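Local atomic coordinates of uroporphyrinogen-III C-methyltransferase (Pseudomonas denitrificans, PDB entry 1S4D), a protein that catalyses the two successive S-adenosyl-L-methionine-dependent methylations that convert uroporphyrinogen III to precorrin-2, a step toward both cobalamin and siroheme. Residues S75-D80 with F106-E111; R84-A89 with V117-P122; A191-L196 with T223-A228; Q218-T223 with R250-L255. All coordinates share one frame; numbering follows the deposited sequence.

Interaction 1: residues S75-D80 with F106-E111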
loop_
_atom_site.group_PDB
_atom_site.type_symbol
_atom_site.label_atom_id
_atom_site.label_comp_id
_atom_site.label_asym_id
_atom_site.label_seq_id
_atom_site.Cartn_x
_atom_site.Cartn_y
_atom_site.Cartn_z
ATOM N N SER B 75 -11.892 -4.375 25.643
ATOM C CA SER B 75 -10.740 -4.648 24.776
ATOM C C SER B 75 -9.589 -5.416 25.442
ATOM O O SER B 75 -9.294 -5.228 26.630
ATOM C CB SER B 75 -10.196 -3.330 24.198
ATOM O OG SER B 75 -10.687 -3.102 22.886
ATOM N N PRO B 76 -8.936 -6.286 24.673
ATOM C CA PRO B 76 -7.571 -6.695 25.012
ATOM C C PRO B 76 -6.659 -5.577 24.511
ATOM O O PRO B 76 -6.909 -5.075 23.409
ATOM C CB PRO B 76 -7.371 -7.985 24.198
ATOM C CG PRO B 76 -8.714 -8.272 23.517
ATOM C CD PRO B 76 -9.431 -6.953 23.451
ATOM N N LYS B 77 -5.676 -5.146 25.299
ATOM C CA LYS B 77 -4.717 -4.177 24.782
ATOM C C LYS B 77 -3.832 -4.914 23.776
ATOM O O LYS B 77 -3.781 -6.149 23.765
ATOM C CB LYS B 77 -3.897 -3.493 25.903
ATOM C CG LYS B 77 -2.778 -2.485 25.412
ATOM C CD LYS B 77 -3.279 -1.015 25.299
ATOM C CE LYS B 77 -3.174 -0.461 23.886
ATOM N NZ LYS B 77 -4.251 -1.035 23.046
ATOM N N GLN B 78 -3.163 -4.148 22.920
ATOM C CA GLN B 78 -2.268 -4.678 21.907
ATOM C C GLN B 78 -1.263 -5.662 22.484
ATOM O O GLN B 78 -0.992 -6.688 21.884
ATOM C CB GLN B 78 -1.541 -3.518 21.216
ATOM C CG GLN B 78 -0.600 -3.914 20.087
ATOM C CD GLN B 78 -1.242 -4.888 19.130
ATOM O OE1 GLN B 78 -2.313 -4.613 18.605
ATOM N NE2 GLN B 78 -0.605 -6.034 18.918
ATOM N N ARG B 79 -0.727 -5.334 23.657
ATOM C CA ARG B 79 0.285 -6.146 24.331
ATOM C C ARG B 79 -0.234 -7.564 24.592
ATOM O O ARG B 79 0.520 -8.537 24.491
ATOM C CB ARG B 79 0.739 -5.458 25.636
ATOM C CG ARG B 79 1.807 -6.208 26.447
ATOM C CD ARG B 79 3.258 -5.939 26.028
ATOM N NE ARG B 79 4.225 -6.592 26.920
ATOM C CZ ARG B 79 5.511 -6.833 26.614
ATOM N NH1 ARG B 79 6.308 -7.441 27.497
ATOM N NH2 ARG B 79 6.005 -6.472 25.425
ATOM N N ASP B 80 -1.527 -7.665 24.917
ATOM C CA ASP B 80 -2.150 -8.943 25.206
ATOM C C ASP B 80 -2.133 -9.798 23.962
ATOM O O ASP B 80 -1.818 -10.973 24.031
ATOM C CB ASP B 80 -3.590 -8.762 25.709
ATOM C CG ASP B 80 -3.660 -8.383 27.180
ATOM O OD1 ASP B 80 -4.744 -7.927 27.632
ATOM O OD2 ASP B 80 -2.685 -8.498 27.954
ATOM N N PHE B 106 -0.836 1.925 9.904
ATOM C CA PHE B 106 -1.716 2.106 11.054
ATOM C C PHE B 106 -2.332 0.789 11.526
ATOM O O PHE B 106 -3.463 0.759 11.948
ATOM C CB PHE B 106 -2.827 3.160 10.780
ATOM C CG PHE B 106 -2.304 4.456 10.223
ATOM C CD1 PHE B 106 -2.551 4.808 8.896
ATOM C CD2 PHE B 106 -1.495 5.287 11.003
ATOM C CE1 PHE B 106 -2.005 6.003 8.354
ATOM C CE2 PHE B 106 -0.961 6.479 10.480
ATOM C CZ PHE B 106 -1.216 6.840 9.150
ATOM N N GLY B 107 -1.605 -0.311 11.472
ATOM C CA GLY B 107 -2.144 -1.536 12.056
ATOM C C GLY B 107 -1.384 -2.222 13.194
ATOM O O GLY B 107 -1.511 -3.437 13.348
ATOM N N ARG B 108 -0.630 -1.450 13.985
ATOM C CA ARG B 108 0.242 -1.948 15.067
ATOM C C ARG B 108 1.126 -3.186 14.804
ATOM O O ARG B 108 1.465 -3.910 15.735
ATOM C CB ARG B 108 -0.478 -2.048 16.424
ATOM C CG ARG B 108 -1.905 -1.546 16.446
ATOM C CD ARG B 108 -2.419 -0.781 17.688
ATOM N NE ARG B 108 -1.464 -0.490 18.759
ATOM C CZ ARG B 108 -1.820 -0.344 20.046
ATOM N NH1 ARG B 108 -0.903 -0.085 20.984
ATOM N NH2 ARG B 108 -3.105 -0.477 20.395
ATOM N N GLY B 109 1.541 -3.386 13.557
ATOM C CA GLY B 109 2.456 -4.455 13.194
ATOM C C GLY B 109 3.882 -4.307 13.724
ATOM O O GLY B 109 4.522 -5.294 14.137
ATOM N N GLY B 110 4.394 -3.079 13.689
ATOM C CA GLY B 110 5.648 -2.756 14.350
ATOM C C GLY B 110 5.681 -3.151 15.817
ATOM O O GLY B 110 6.622 -3.824 16.242
ATOM N N GLU B 111 4.658 -2.764 16.580
ATOM C CA GLU B 111 4.565 -3.137 17.992
ATOM C C GLU B 111 4.621 -4.649 18.153
ATOM O O GLU B 111 5.400 -5.161 18.969
ATOM C CB GLU B 111 3.283 -2.616 18.636
ATOM C CG GLU B 111 3.280 -1.118 18.812
ATOM C CD GLU B 111 1.969 -0.585 19.362
ATOM O OE1 GLU B 111 1.181 0.001 18.575
ATOM O OE2 GLU B 111 1.739 -0.752 20.593
#

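Interaction 2: residues R84-A89 with V117-P122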
loop_
_atom_site.group_PDB
_atom_site.type_symbol
_atom_site.label_atom_id
_atom_site.label_comp_id
_atom_site.label_asym_id
_atom_site.label_seq_id
_atom_site.Cartn_x
_atom_site.Cartn_y
_atom_site.Cartn_z
ATOM N N ARG B 84 0.205 -13.305 23.279
ATOM C CA ARG B 84 -0.486 -14.539 22.902
ATOM C C ARG B 84 0.217 -15.151 21.693
ATOM O O ARG B 84 0.402 -16.379 21.638
ATOM C CB ARG B 84 -2.007 -14.314 22.681
ATOM C CG ARG B 84 -2.712 -15.233 21.656
ATOM C CD ARG B 84 -3.761 -16.251 22.189
ATOM N NE ARG B 84 -3.153 -17.401 22.852
ATOM C CZ ARG B 84 -3.529 -18.691 22.733
ATOM N NH1 ARG B 84 -2.876 -19.615 23.418
ATOM N NH2 ARG B 84 -4.519 -19.092 21.950
ATOM N N LEU B 85 0.635 -14.295 20.751
ATOM C CA LEU B 85 1.464 -14.716 19.620
ATOM C C LEU B 85 2.748 -15.389 20.098
ATOM O O LEU B 85 3.129 -16.445 19.600
ATOM C CB LEU B 85 1.796 -13.536 18.704
ATOM C CG LEU B 85 0.618 -12.873 17.963
ATOM C CD1 LEU B 85 1.116 -11.788 16.990
ATOM C CD2 LEU B 85 -0.320 -13.896 17.285
ATOM N N VAL B 86 3.391 -14.786 21.085
ATOM C CA VAL B 86 4.581 -15.351 21.681
ATOM C C VAL B 86 4.256 -16.705 22.331
ATOM O O VAL B 86 5.041 -17.642 22.231
ATOM C CB VAL B 86 5.231 -14.351 22.683
ATOM C CG1 VAL B 86 6.333 -15.020 23.538
ATOM C CG2 VAL B 86 5.786 -13.144 21.931
ATOM N N GLU B 87 3.092 -16.816 22.970
ATOM C CA GLU B 87 2.759 -18.048 23.679
ATOM C C GLU B 87 2.544 -19.197 22.680
ATOM O O GLU B 87 3.046 -20.309 22.875
ATOM C CB GLU B 87 1.576 -17.831 24.631
ATOM C CG GLU B 87 0.854 -19.083 25.085
ATOM C CD GLU B 87 -0.424 -18.769 25.851
ATOM O OE1 GLU B 87 -0.368 -18.771 27.097
ATOM O OE2 GLU B 87 -1.484 -18.514 25.235
ATOM N N LEU B 88 1.834 -18.891 21.597
ATOM C CA LEU B 88 1.597 -19.816 20.489
ATOM C C LEU B 88 2.873 -20.295 19.817
ATOM O O LEU B 88 3.012 -21.484 19.516
ATOM C CB LEU B 88 0.679 -19.155 19.462
ATOM C CG LEU B 88 -0.748 -18.959 19.990
ATOM C CD1 LEU B 88 -1.477 -17.911 19.157
ATOM C CD2 LEU B 88 -1.526 -20.290 20.049
ATOM N N ALA B 89 3.796 -19.361 19.590
ATOM C CA ALA B 89 5.068 -19.654 18.961
ATOM C C ALA B 89 6.011 -20.490 19.863
ATOM O O ALA B 89 6.587 -21.494 19.424
ATOM C CB ALA B 89 5.714 -18.376 18.524
ATOM N N VAL B 117 10.417 -9.836 18.824
ATOM C CA VAL B 117 11.858 -9.757 19.001
ATOM C C VAL B 117 12.291 -9.846 20.483
ATOM O O VAL B 117 13.148 -10.661 20.839
ATOM C CB VAL B 117 12.437 -8.506 18.325
ATOM C CG1 VAL B 117 13.886 -8.320 18.720
ATOM C CG2 VAL B 117 12.305 -8.628 16.821
ATOM N N GLU B 118 11.672 -9.021 21.328
ATOM C CA GLU B 118 11.891 -9.007 22.770
ATOM C C GLU B 118 11.874 -10.414 23.390
ATOM O O GLU B 118 12.650 -10.708 24.300
ATOM C CB GLU B 118 10.816 -8.103 23.402
ATOM C CG GLU B 118 10.686 -8.061 24.926
ATOM C CD GLU B 118 9.380 -7.390 25.348
ATOM O OE1 GLU B 118 8.799 -6.626 24.533
ATOM O OE2 GLU B 118 8.901 -7.628 26.480
ATOM N N HIS B 119 11.002 -11.282 22.887
ATOM C CA HIS B 119 10.834 -12.619 23.454
ATOM C C HIS B 119 11.475 -13.697 22.593
ATOM O O HIS B 119 11.154 -14.884 22.743
ATOM C CB HIS B 119 9.357 -12.941 23.672
ATOM C CG HIS B 119 8.638 -11.952 24.534
ATOM N ND1 HIS B 119 8.399 -12.170 25.875
ATOM C CD2 HIS B 119 8.095 -10.746 24.244
ATOM C CE1 HIS B 119 7.748 -11.137 26.378
ATOM N NE2 HIS B 119 7.548 -10.259 25.408
ATOM N N GLN B 120 12.374 -13.277 21.693
ATOM C CA GLN B 120 13.223 -14.202 20.911
ATOM C C GLN B 120 12.425 -15.070 19.913
ATOM O O GLN B 120 12.791 -16.214 19.634
ATOM C CB GLN B 120 14.079 -15.090 21.830
ATOM C CG GLN B 120 14.919 -14.346 22.841
ATOM C CD GLN B 120 16.183 -13.831 22.232
ATOM O OE1 GLN B 120 16.204 -12.724 21.702
ATOM N NE2 GLN B 120 17.244 -14.632 22.285
ATOM N N VAL B 121 11.341 -14.531 19.365
ATOM C CA VAL B 121 10.546 -15.294 18.406
ATOM C C VAL B 121 10.820 -14.777 16.991
ATOM O O VAL B 121 10.643 -13.591 16.735
ATOM C CB VAL B 121 9.045 -15.209 18.755
ATOM C CG1 VAL B 121 8.190 -15.866 17.697
ATOM C CG2 VAL B 121 8.781 -15.836 20.105
ATOM N N PRO B 122 11.262 -15.630 16.063
ATOM C CA PRO B 122 11.492 -15.165 14.683
ATOM C C PRO B 122 10.173 -14.859 14.000
ATOM O O PRO B 122 9.134 -15.441 14.367
ATOM C CB PRO B 122 12.194 -16.345 14.006
ATOM C CG PRO B 122 11.811 -17.540 14.801
ATOM C CD PRO B 122 11.544 -17.069 16.220
#

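Interaction 3: residues A191-L196 with T223-A228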
loop_
_atom_site.group_PDB
_atom_site.type_symbol
_atom_site.label_atom_id
_atom_site.label_comp_id
_atom_site.label_asym_id
_atom_site.label_seq_id
_atom_site.Cartn_x
_atom_site.Cartn_y
_atom_site.Cartn_z
ATOM N N ALA B 191 -14.264 17.568 13.452
ATOM C CA ALA B 191 -13.074 18.309 13.872
ATOM C C ALA B 191 -11.974 18.275 12.810
ATOM O O ALA B 191 -11.363 19.306 12.532
ATOM C CB ALA B 191 -12.553 17.809 15.216
ATOM N N ILE B 192 -11.748 17.106 12.203
ATOM C CA ILE B 192 -10.700 16.960 11.204
ATOM C C ILE B 192 -10.968 17.868 10.024
ATOM O O ILE B 192 -10.131 18.667 9.611
ATOM C CB ILE B 192 -10.621 15.530 10.741
ATOM C CG1 ILE B 192 -9.991 14.675 11.837
ATOM C CG2 ILE B 192 -9.828 15.432 9.427
ATOM C CD1 ILE B 192 -10.391 13.244 11.755
ATOM N N THR B 193 -12.175 17.768 9.510
ATOM C CA THR B 193 -12.600 18.564 8.390
ATOM C C THR B 193 -12.539 20.055 8.682
ATOM O O THR B 193 -12.213 20.863 7.809
ATOM C CB THR B 193 -13.975 18.075 8.008
ATOM O OG1 THR B 193 -13.905 17.511 6.690
ATOM C CG2 THR B 193 -14.950 19.169 7.923
ATOM N N ALA B 194 -12.818 20.449 9.913
ATOM C CA ALA B 194 -12.642 21.860 10.253
ATOM C C ALA B 194 -11.127 22.237 10.352
ATOM O O ALA B 194 -10.743 23.371 10.003
ATOM C CB ALA B 194 -13.402 22.208 11.521
ATOM N N ASN B 195 -10.279 21.289 10.793
ATOM C CA ASN B 195 -8.841 21.543 10.855
ATOM C C ASN B 195 -8.335 21.887 9.465
ATOM O O ASN B 195 -7.697 22.917 9.253
ATOM C CB ASN B 195 -8.067 20.348 11.393
ATOM C CG ASN B 195 -8.192 20.167 12.921
ATOM O OD1 ASN B 195 -7.941 19.067 13.431
ATOM N ND2 ASN B 195 -8.561 21.209 13.640
ATOM N N LEU B 196 -8.677 21.043 8.507
ATOM C CA LEU B 196 -8.255 21.224 7.142
ATOM C C LEU B 196 -8.732 22.556 6.577
ATOM O O LEU B 196 -7.966 23.243 5.898
ATOM C CB LEU B 196 -8.806 20.074 6.306
ATOM C CG LEU B 196 -7.984 18.866 5.856
ATOM C CD1 LEU B 196 -6.594 18.736 6.539
ATOM C CD2 LEU B 196 -8.820 17.573 5.943
ATOM N N THR B 223 -18.985 14.295 -1.799
ATOM C CA THR B 223 -19.313 15.390 -0.919
ATOM C C THR B 223 -18.191 16.437 -1.014
ATOM O O THR B 223 -17.353 16.376 -1.912
ATOM C CB THR B 223 -19.587 14.885 0.524
ATOM O OG1 THR B 223 -20.273 15.937 1.224
ATOM C CG2 THR B 223 -18.317 14.687 1.347
ATOM N N THR B 224 -18.111 17.344 -0.041
ATOM C CA THR B 224 -17.054 18.344 0.039
ATOM C C THR B 224 -16.621 18.447 1.487
ATOM O O THR B 224 -17.265 17.848 2.357
ATOM C CB THR B 224 -17.556 19.711 -0.439
ATOM O OG1 THR B 224 -18.655 20.123 0.391
ATOM C CG2 THR B 224 -18.116 19.630 -1.857
ATOM N N LEU B 225 -15.547 19.198 1.757
ATOM C CA LEU B 225 -15.035 19.336 3.131
ATOM C C LEU B 225 -16.086 19.962 4.070
ATOM O O LEU B 225 -16.352 19.448 5.163
ATOM C CB LEU B 225 -13.740 20.158 3.166
ATOM C CG LEU B 225 -12.406 19.504 2.765
ATOM C CD1 LEU B 225 -11.292 20.553 2.719
ATOM C CD2 LEU B 225 -12.009 18.307 3.644
ATOM N N ALA B 226 -16.698 21.063 3.634
ATOM C CA ALA B 226 -17.696 21.717 4.458
ATOM C C ALA B 226 -18.846 20.756 4.733
ATOM O O ALA B 226 -19.245 20.612 5.879
ATOM C CB ALA B 226 -18.186 22.969 3.806
ATOM N N ARG B 227 -19.362 20.086 3.702
ATOM C CA ARG B 227 -20.556 19.252 3.861
ATOM C C ARG B 227 -20.282 17.847 4.387
ATOM O O ARG B 227 -21.223 17.108 4.673
ATOM C CB ARG B 227 -21.298 19.118 2.538
ATOM C CG ARG B 227 -22.051 20.365 2.104
ATOM C CD ARG B 227 -22.111 20.545 0.596
ATOM N NE ARG B 227 -22.138 19.258 -0.094
ATOM C CZ ARG B 227 -23.249 18.591 -0.394
ATOM N NH1 ARG B 227 -23.170 17.412 -1.022
ATOM N NH2 ARG B 227 -24.442 19.103 -0.067
ATOM N N ALA B 228 -19.009 17.473 4.505
ATOM C CA ALA B 228 -18.653 16.085 4.780
ATOM C C ALA B 228 -19.311 15.520 6.039
ATOM O O ALA B 228 -19.906 14.427 6.015
ATOM C CB ALA B 228 -17.159 15.936 4.849
#

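Interaction 4: residues Q218-T223 with R250-L255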
loop_
_atom_site.group_PDB
_atom_site.type_symbol
_atom_site.label_atom_id
_atom_site.label_comp_id
_atom_site.label_asym_id
_atom_site.label_seq_id
_atom_site.Cartn_x
_atom_site.Cartn_y
_atom_site.Cartn_z
ATOM N N GLN B 218 -19.444 -2.524 -0.404
ATOM C CA GLN B 218 -18.849 -1.216 -0.657
ATOM C C GLN B 218 -19.890 -0.140 -0.943
ATOM O O GLN B 218 -20.854 -0.353 -1.693
ATOM C CB GLN B 218 -17.869 -1.290 -1.817
ATOM C CG GLN B 218 -17.184 0.017 -2.165
ATOM C CD GLN B 218 -16.137 -0.190 -3.216
ATOM O OE1 GLN B 218 -16.150 0.463 -4.257
ATOM N NE2 GLN B 218 -15.221 -1.114 -2.959
ATOM N N ALA B 219 -19.675 1.012 -0.321
ATOM C CA ALA B 219 -20.531 2.170 -0.460
ATOM C C ALA B 219 -19.654 3.406 -0.489
ATOM O O ALA B 219 -18.665 3.492 0.251
ATOM C CB ALA B 219 -21.528 2.234 0.689
ATOM N N VAL B 220 -20.009 4.341 -1.367
ATOM C CA VAL B 220 -19.212 5.530 -1.598
ATOM C C VAL B 220 -20.116 6.735 -1.521
ATOM O O VAL B 220 -21.192 6.725 -2.076
ATOM C CB VAL B 220 -18.543 5.541 -2.995
ATOM C CG1 VAL B 220 -17.716 6.803 -3.178
ATOM C CG2 VAL B 220 -17.674 4.350 -3.189
ATOM N N LEU B 221 -19.659 7.769 -0.831
ATOM C CA LEU B 221 -20.317 9.047 -0.818
ATOM C C LEU B 221 -19.321 10.128 -1.248
ATOM O O LEU B 221 -18.259 10.282 -0.654
ATOM C CB LEU B 221 -20.841 9.333 0.590
ATOM C CG LEU B 221 -21.109 10.796 0.996
ATOM C CD1 LEU B 221 -22.381 11.375 0.312
ATOM C CD2 LEU B 221 -21.163 10.956 2.511
ATOM N N GLU B 222 -19.672 10.867 -2.289
ATOM C CA GLU B 222 -18.979 12.107 -2.601
ATOM C C GLU B 222 -19.772 13.277 -2.100
ATOM O O GLU B 222 -21.006 13.261 -2.067
ATOM C CB GLU B 222 -18.748 12.314 -4.090
ATOM C CG GLU B 222 -18.848 11.050 -4.899
ATOM C CD GLU B 222 -18.368 11.228 -6.313
ATOM O OE1 GLU B 222 -18.225 12.375 -6.818
ATOM O OE2 GLU B 222 -18.145 10.197 -6.935
ATOM N N THR B 223 -18.985 14.295 -1.799
ATOM C CA THR B 223 -19.313 15.390 -0.919
ATOM C C THR B 223 -18.191 16.437 -1.014
ATOM O O THR B 223 -17.353 16.376 -1.912
ATOM C CB THR B 223 -19.587 14.885 0.524
ATOM O OG1 THR B 223 -20.273 15.937 1.224
ATOM C CG2 THR B 223 -18.317 14.687 1.347
ATOM N N ARG B 250 -12.675 13.436 -8.246
ATOM C CA ARG B 250 -13.443 13.721 -9.456
ATOM C C ARG B 250 -13.303 12.637 -10.503
ATOM O O ARG B 250 -14.157 12.513 -11.361
ATOM C CB ARG B 250 -13.016 15.047 -10.075
ATOM C CG ARG B 250 -13.418 16.263 -9.278
ATOM C CD ARG B 250 -13.438 17.535 -10.100
ATOM N NE ARG B 250 -13.413 18.700 -9.232
ATOM C CZ ARG B 250 -14.489 19.281 -8.724
ATOM N NH1 ARG B 250 -14.356 20.333 -7.928
ATOM N NH2 ARG B 250 -15.692 18.820 -9.008
ATOM N N LEU B 251 -12.230 11.852 -10.433
ATOM C CA LEU B 251 -12.003 10.795 -11.407
ATOM C C LEU B 251 -12.870 9.555 -11.187
ATOM O O LEU B 251 -12.909 8.676 -12.054
ATOM C CB LEU B 251 -10.541 10.374 -11.424
ATOM C CG LEU B 251 -9.494 11.293 -12.045
ATOM C CD1 LEU B 251 -8.134 10.804 -11.566
ATOM C CD2 LEU B 251 -9.570 11.338 -13.572
ATOM N N ARG B 252 -13.559 9.453 -10.057
ATOM C CA ARG B 252 -14.379 8.270 -9.841
ATOM C C ARG B 252 -15.511 8.166 -10.896
ATOM O O ARG B 252 -15.881 7.073 -11.312
ATOM C CB ARG B 252 -14.869 8.179 -8.378
ATOM C CG ARG B 252 -16.347 8.002 -8.199
ATOM C CD ARG B 252 -16.774 7.612 -6.821
ATOM N NE ARG B 252 -16.684 6.171 -6.743
ATOM C CZ ARG B 252 -17.699 5.336 -6.603
ATOM N NH1 ARG B 252 -18.946 5.782 -6.466
ATOM N NH2 ARG B 252 -17.436 4.034 -6.587
ATOM N N ALA B 253 -16.029 9.305 -11.350
ATOM C CA ALA B 253 -17.084 9.308 -12.369
ATOM C C ALA B 253 -16.616 8.658 -13.672
ATOM O O ALA B 253 -17.410 8.028 -14.363
ATOM C CB ALA B 253 -17.599 10.722 -12.626
ATOM N N ALA B 254 -15.329 8.795 -13.983
ATOM C CA ALA B 254 -14.746 8.211 -15.183
ATOM C C ALA B 254 -14.080 6.855 -14.970
ATOM O O ALA B 254 -13.857 6.125 -15.930
ATOM C CB ALA B 254 -13.756 9.165 -15.790
ATOM N N LEU B 255 -13.754 6.513 -13.730
ATOM C CA LEU B 255 -12.925 5.343 -13.483
ATOM C C LEU B 255 -13.596 4.286 -12.631
ATOM O O LEU B 255 -12.952 3.320 -12.202
ATOM C CB LEU B 255 -11.613 5.778 -12.820
ATOM C CG LEU B 255 -10.675 6.637 -13.659
ATOM C CD1 LEU B 255 -9.374 6.807 -12.941
ATOM C CD2 LEU B 255 -10.457 6.012 -15.026
HETATM O O HOH W 1 -16.435 11.408 -8.779
#

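Interaction 1: residues S75-D80 with F106-E111
Where helices 78-90 and 109-118 begin, beside the cofactor-binding loop of the N-terminal domain, Gln78 packs on the side chain of Arg108, with the end of Lys77 crossing at the edge of its guanidinium. Lys77 and Arg108 occupy the N-cap positions of the two helices. The aliphatic part of Gln78 lies over one face of the guanidinium: its CB sits over the centre of the group, 3.4 Å from Arg108 CZ. CG of Gln78 is anti to the backbone N (chi1 -178°), and the bend that follows takes the amide back along the arginine stem, with OE1 3.8 Å from Arg108 CG. Amide and guanidinium planes stand 63° apart; NE2 of Gln78 turns instead to Glu112 and Ser82. This region follows strand 94-99 of the parallel sheet, and Phe106 and Gly107 touch the bound S-adenosyl-L-homocysteine. Within its own segment Arg108 grips Glu111 side-on: NE bonds to OE1 at 2.7 Å, in the guanidinium plane, and NH1 bonds to the syn lone pair of OE2 at 2.8 Å. Replacing Arg108 by an alanine would probably leave Glu111 without this charge partner and CB of Gln78 without the flat surface it packs on. NZ of Lys77 and Arg108 NH2 are like-charged donors not bonded to each other, while Arg146 and His145 of the second subunit pack on Arg108 and Glu111, respectively.

Interaction 2: residues R84-A89 with V117-P122
Val86 and Val121 bring their CA atoms to 6.8 Å, where the later turns of helix 78-90 run past the end of helix 109-118. That end is a Schellman motif: Gln120, with positive phi, is its C-prime residue, Gln120 N bonds to Val117 O, and Val121 N reaches Leu116 O. The reversal turns the chain toward strand 123-126, an outer strand of the parallel sheet, and presents His119 and Val121 to the neighbouring helix. All the contacts are apolar. Both methyls of Val86 face the base of His119: Val86 CG1 is 3.7 Å from His119 CB, and Val86 CG2 is 4.0 Å from His119 CB. The two side chains cross at about a right angle, and CG1 meets the imidazole obliquely. CG of His119 stands anti to its carbonyl carbon (chi1 -56°), which sets the start of the ring against the valine. Deeper in, Ala89 and Val121 both rest on Val17 of strand 16-21, so this corner of the helical layer is pressed onto the sheet; Leu85 and Leu88, on the same helix, pack on strands 43-46 and 94-99. Of the two methyls of Val121, CG2 lies 4.3 Å from Val86 CG1, and CG1 meets Ala89 CB at 3.6 Å.

Interaction 3: residues A191-L196 with T223-A228
No ring, amide or guanidinium face enters the contact between Thr193 and Leu225; the flat group nearby is the guanidinium of Arg227, which has Thr224 OG1 at its edge, in plane, and is salt-bridged to Asp231. The polar part is a threonine against a backbone carbonyl. Thr193 OG1 gives a weak hydrogen bond to Leu225 O at 3.5 Å, and its methyl CG2 faces the same oxygen. The side chains of Thr193 and Leu225 slide past each other, which brings OG1 to 3.7 Å from Leu225 CD2. In the C-terminal domain this joins helix 189-198 to the point where strand 219-224 passes into helix 225-235. Thr224 is the N-cap there, its OG1 accepting a weak capping bond from Arg227 N at 3.4 Å. Leu225 holds CG anti to its carbonyl carbon (chi1 -78°), and the end of the side chain reaches over to helix 189-198, where CD2 meets Leu196 CD2 at 4.0 Å, the two leucines crossing at about a right angle. One turn on, Ala228 CB lies 4.1 Å from Thr193 OG1. Behind them Leu196 rests on Trp170 and Ile173 of helix 170-176, Leu225 on Val207 and Ala228 on Phe209 of strand 206-211.

Interaction 4: residues Q218-T223 with R250-L255
A surface contact, in which Arg252 lies across Val220 and Glu222, joins the short helix 252-255 to strand 219-224 of the mixed sheet. Val220 and Glu222 point to this side, Leu221 to the other, onto helix 225-235. The guanidinium of Arg252 lies on the valine: CG2 of Val220 stands over one face, offset toward the rim, 3.4 Å from Arg252 NH2. A bend at chi3 (-86°) turns the flat group across the isopropyl. Arg252 NE donates to the backbone O of Ala139. Glu222 OE2 lies against CG and CD of the arginine stem, the carboxylate plane 65° from the guanidinium, and stays 4.3 Å from Arg252 NE, short of a salt bridge. A water weakly links Glu222 OE2 with Ala253 N. A leucine in place of Arg252 would probably leave the carbonyl of Ala139 without this donor, Val220 without the flat group lying over it and Glu222 without the nearby positive charge. Leu251, Ala254 and Leu255 pack on Ala113 and Leu114 of the second subunit. Through one long arginine, a short helix near the C terminus thus reaches an outermost strand of this chain's mixed sheet, in the C-terminal domain of the methylase fold.

In the fold
From the N terminus, the segments 75-80 and 84-89 come first, at the start of and along helix 78-90; the chain then makes strand 94-99 and returns on helix 109-118, closing interactions 1 and 2 in turn. These loops cross, and a salt bridge between Arg79 and Glu118 joins them directly. Both belong to the N-terminal domain. In the C-terminal domain, interaction 3 ties helix 189-198 to the junction of strand 219-224 with helix 225-235, and interaction 4, opening at 218-223 before interaction 3 closes, ties the same strand to helix 252-255. These loops also cross, sharing Thr223. Interactions 1, 2 and 4 reach the second subunit, 1 and 4 from opposite sides of the chain's centre.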